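Local coordinates for protein FAD-dependent pyridine nucleotide-disulphide oxidoreductase (Desulfovibrio vulgaris, PDB 3IWA) that probably uses FAD to pass electrons from NADH or NADPH to an acceptor not yet identified, as a dimeric pyridine nucleotide-disulphide oxidoreductase, at residues Ala192-Ile195 / Ser201-Leu204; Thr413-Ala418 / Asp448-Ala453. All coordinates share one frame; numbering follows the deposited sequence.

Overall arrangement
Following the chain from the N terminus, past most of a first parallel sheet and into a second, strand 185-189 leads into the loop that contact 1 closes. Only five residues separate 192-195 from 201-204, where helix 202-214 begins. Contact 2 follows in series, neither nested in contact 1 nor crossing it: it spans 29 residues to join helix 409-423 to the start of helix 449-461, in the dimerisation domain. The two centres are 22 Å apart and the nearest atoms about 8 Å, without touching. Strand 386-393 links them indirectly, since Gln-389 bonds to the helix start of contact 1 while Leu-388 packs against contact 2, next to the subunit interface.

Contact 1: residues Ala192-Ile195 / Ser201-Leu204; sequences ADQI and SKSL
The amide nitrogen NE2 of Gln-194 donates to two backbone carbonyls, Ile-195 O at 3.1 Å and the O of Thr-200; Ser-201 O, 3.7 Å from NE2, is not bonded to it. The bond to Ile-195 is fairly straight (158° at the hydrogen) and close to the plane of the side-chain amide. CG of Gln-194 sits between the backbone N and the carbonyl carbon (chi1 58°), and the extended chain carries the amide to the start of helix 202-214. There OE1 lies 3.2 Å from Lys-202 N, at an angle too poor for a hydrogen bond, and 3.5 Å from Lys-202 CB. Lys-202 N bonds instead to Glu-357 OE2. Ser-201 is the N-cap: its OG accepts from Leu-204 N at 3.1 Å and also bonds to Gln-389 NE2. Glu-357 and Gln-389 thereby join this end of the probable nucleotide-binding domain to the dimerisation domain. The extended Lys-202 chain passes Asp-193 at about a right angle, and Asp-193 OD2 and Lys-202 NZ stay 4.1 Å apart, beyond a salt bridge. The buried amide thus braces the loop from within, OE1 only rests against the helix start, and the exposed Asp-Lys pair probably adds a modest attraction.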
# COMPACT_ATOMS: atom_id res chain seq x y z
N ALA A 192 -5.57 27.09 -15.11
CA ALA A 192 -4.95 27.24 -13.78
C ALA A 192 -3.45 27.48 -13.92
O ALA A 192 -2.84 27.14 -14.95
CB ALA A 192 -5.23 26.00 -12.92
N ASP A 193 -2.83 28.05 -12.90
CA ASP A 193 -1.39 28.33 -12.94
C ASP A 193 -0.50 27.08 -12.85
O ASP A 193 0.72 27.20 -12.73
CB ASP A 193 -0.99 29.30 -11.83
CG ASP A 193 -1.16 28.70 -10.41
OD1 ASP A 193 -1.29 27.46 -10.27
OD2 ASP A 193 -1.14 29.49 -9.42
N GLN A 194 -1.11 25.90 -12.87
CA GLN A 194 -0.36 24.68 -12.87
C GLN A 194 -1.14 23.61 -13.61
O GLN A 194 -2.36 23.67 -13.67
CB GLN A 194 -0.09 24.22 -11.42
CG GLN A 194 -1.35 24.01 -10.57
CD GLN A 194 -1.10 23.21 -9.30
OE1 GLN A 194 -0.90 23.79 -8.24
NE2 GLN A 194 -1.08 21.88 -9.41
N ILE A 195 -0.45 22.63 -14.18
CA ILE A 195 -1.08 21.41 -14.63
C ILE A 195 -1.39 20.54 -13.41
O ILE A 195 -0.86 20.78 -12.32
CB ILE A 195 -0.21 20.64 -15.65
CG1 ILE A 195 1.10 20.16 -15.02
CG2 ILE A 195 0.00 21.51 -16.95
CD1 ILE A 195 1.79 19.08 -15.82
N SER A 201 0.46 19.16 -5.85
CA SER A 201 0.82 20.56 -5.50
C SER A 201 1.47 21.28 -6.69
O SER A 201 1.91 20.65 -7.64
CB SER A 201 1.82 20.61 -4.32
OG SER A 201 3.08 20.09 -4.73
N LYS A 202 1.56 22.60 -6.61
CA LYS A 202 2.29 23.41 -7.62
C LYS A 202 3.75 22.95 -7.77
O LYS A 202 4.22 22.70 -8.87
CB LYS A 202 2.23 24.89 -7.23
CG LYS A 202 2.48 25.84 -8.40
CD LYS A 202 2.12 27.29 -8.09
CE LYS A 202 2.83 28.25 -9.09
NZ LYS A 202 2.92 29.66 -8.58
N SER A 203 4.43 22.77 -6.64
CA SER A 203 5.83 22.35 -6.63
C SER A 203 6.03 20.97 -7.30
O SER A 203 6.94 20.77 -8.12
CB SER A 203 6.39 22.37 -5.19
OG SER A 203 5.94 21.28 -4.38
N LEU A 204 5.14 20.03 -6.98
CA LEU A 204 5.22 18.72 -7.59
C LEU A 204 4.81 18.73 -9.09
O LEU A 204 5.36 17.99 -9.91
CB LEU A 204 4.37 17.70 -6.82
CG LEU A 204 4.72 16.27 -7.26
CD1 LEU A 204 6.24 16.01 -7.02
CD2 LEU A 204 3.88 15.27 -6.53

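Contact 2: residues Thr413-Ala418 / Asp448-Ala453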
# COMPACT_ATOMS: atom_id res chain seq x y z
N THR A 413 3.80 3.72 -6.42
CA THR A 413 2.50 3.12 -6.23
C THR A 413 2.43 2.38 -4.89
O THR A 413 1.49 2.57 -4.12
CB THR A 413 2.14 2.23 -7.48
OG1 THR A 413 1.60 3.10 -8.49
CG2 THR A 413 1.14 1.20 -7.17
N ALA A 414 3.47 1.61 -4.57
CA ALA A 414 3.52 0.90 -3.30
C ALA A 414 3.50 1.81 -2.08
O ALA A 414 3.04 1.43 -0.99
CB ALA A 414 4.76 -0.04 -3.26
N ARG A 415 4.04 3.01 -2.25
CA ARG A 415 4.15 3.96 -1.18
C ARG A 415 2.81 4.69 -1.10
O ARG A 415 2.25 4.86 -0.04
CB ARG A 415 5.31 4.92 -1.50
CG ARG A 415 6.60 4.83 -0.68
CD ARG A 415 7.21 3.48 -0.39
NE ARG A 415 7.79 2.92 -1.58
CZ ARG A 415 8.84 2.12 -1.64
NH1 ARG A 415 9.22 1.69 -2.83
NH2 ARG A 415 9.53 1.76 -0.56
N ILE A 416 2.28 5.14 -2.22
CA ILE A 416 0.96 5.79 -2.20
C ILE A 416 -0.18 4.87 -1.71
O ILE A 416 -1.07 5.30 -0.96
CB ILE A 416 0.60 6.36 -3.62
CG1 ILE A 416 1.60 7.45 -4.06
CG2 ILE A 416 -0.81 6.91 -3.63
CD1 ILE A 416 1.85 8.60 -3.04
N ASN A 417 -0.17 3.61 -2.14
CA ASN A 417 -1.20 2.65 -1.72
C ASN A 417 -1.24 2.47 -0.24
O ASN A 417 -2.30 2.41 0.35
CB ASN A 417 -0.95 1.27 -2.32
CG ASN A 417 -1.57 1.08 -3.69
OD1 ASN A 417 -2.28 1.95 -4.20
ND2 ASN A 417 -1.31 -0.09 -4.28
N ALA A 418 -0.05 2.35 0.36
CA ALA A 418 0.06 2.13 1.81
C ALA A 418 -0.72 3.17 2.55
O ALA A 418 -1.40 2.85 3.52
CB ALA A 418 1.52 2.13 2.28
N ASP A 448 11.90 3.20 5.60
CA ASP A 448 11.11 3.42 4.41
C ASP A 448 10.71 4.90 4.29
O ASP A 448 10.49 5.58 5.29
CB ASP A 448 9.87 2.53 4.46
CG ASP A 448 9.15 2.44 3.12
OD1 ASP A 448 8.35 3.34 2.79
OD2 ASP A 448 9.38 1.45 2.40
N ILE A 449 10.64 5.39 3.06
CA ILE A 449 10.35 6.78 2.80
C ILE A 449 9.01 7.23 3.34
O ILE A 449 8.89 8.37 3.76
CB ILE A 449 10.55 7.15 1.31
CG1 ILE A 449 10.49 8.68 1.15
CG2 ILE A 449 9.57 6.42 0.42
CD1 ILE A 449 10.69 9.19 -0.25
N VAL A 450 8.03 6.34 3.42
CA VAL A 450 6.74 6.69 3.98
C VAL A 450 6.86 7.04 5.47
O VAL A 450 6.25 8.00 5.93
CB VAL A 450 5.71 5.55 3.82
CG1 VAL A 450 4.55 5.75 4.77
CG2 VAL A 450 5.22 5.50 2.39
N ASN A 451 7.60 6.22 6.22
CA ASN A 451 7.86 6.48 7.62
C ASN A 451 8.67 7.78 7.76
O ASN A 451 8.43 8.59 8.63
CB ASN A 451 8.66 5.33 8.28
CG ASN A 451 7.91 3.98 8.33
OD1 ASN A 451 8.51 2.95 8.10
ND2 ASN A 451 6.61 4.01 8.64
N VAL A 452 9.65 7.96 6.89
CA VAL A 452 10.48 9.17 6.94
C VAL A 452 9.58 10.40 6.74
O VAL A 452 9.72 11.36 7.45
CB VAL A 452 11.64 9.09 5.93
CG1 VAL A 452 12.43 10.46 5.81
CG2 VAL A 452 12.59 7.91 6.30
N ALA A 453 8.59 10.33 5.85
CA ALA A 453 7.70 11.47 5.65
C ALA A 453 6.94 11.78 6.92
O ALA A 453 6.75 12.95 7.25
CB ALA A 453 6.73 11.22 4.49
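Two successive bends, chi2 45° and chi3 71°, fold the Arg-415 side chain so that its CG and CD lean on the start of helix 449-461 while the guanidinium swings round to Asp-448. Asp-448 meets it with CG turned away from its own backbone N. Arg-415 NH2 and Asp-448 OD2 form a salt bridge at 3.0 Å, the carboxylate lying at the guanidinium edge. The nitrogen comes from the syn side of OD2 but well out of the carboxylate plane, and the bond is bent, 138° at the hydrogen. The second oxygen, Asp-448 OD1, has other work: it caps the helix by accepting from Val-450 N at 3.1 Å, and it lies 3.4 Å from Arg-415 CD. Arg-415 CG rests against two methyls, Val-450 CG2 at 3.4 Å and Ile-449 CG2 at 3.5 Å. Arg-415 NE bonds back to Ala-411 O in its own helix, which helps fix the rotation of the guanidinium. This is a helix-helix contact within the dimerisation domain: Leu-388 of the antiparallel sheet packs on Ile-449 and Val-450, and at the subunit interface, on helix 409-423, Asn-417 ND2 bonds to Ala-414 O of the second subunit. One N-cap carboxylate therefore both caps helix 449-461 and binds it to helix 409-423, and the arginine's charge would probably stabilise the ionised form of Asp-448.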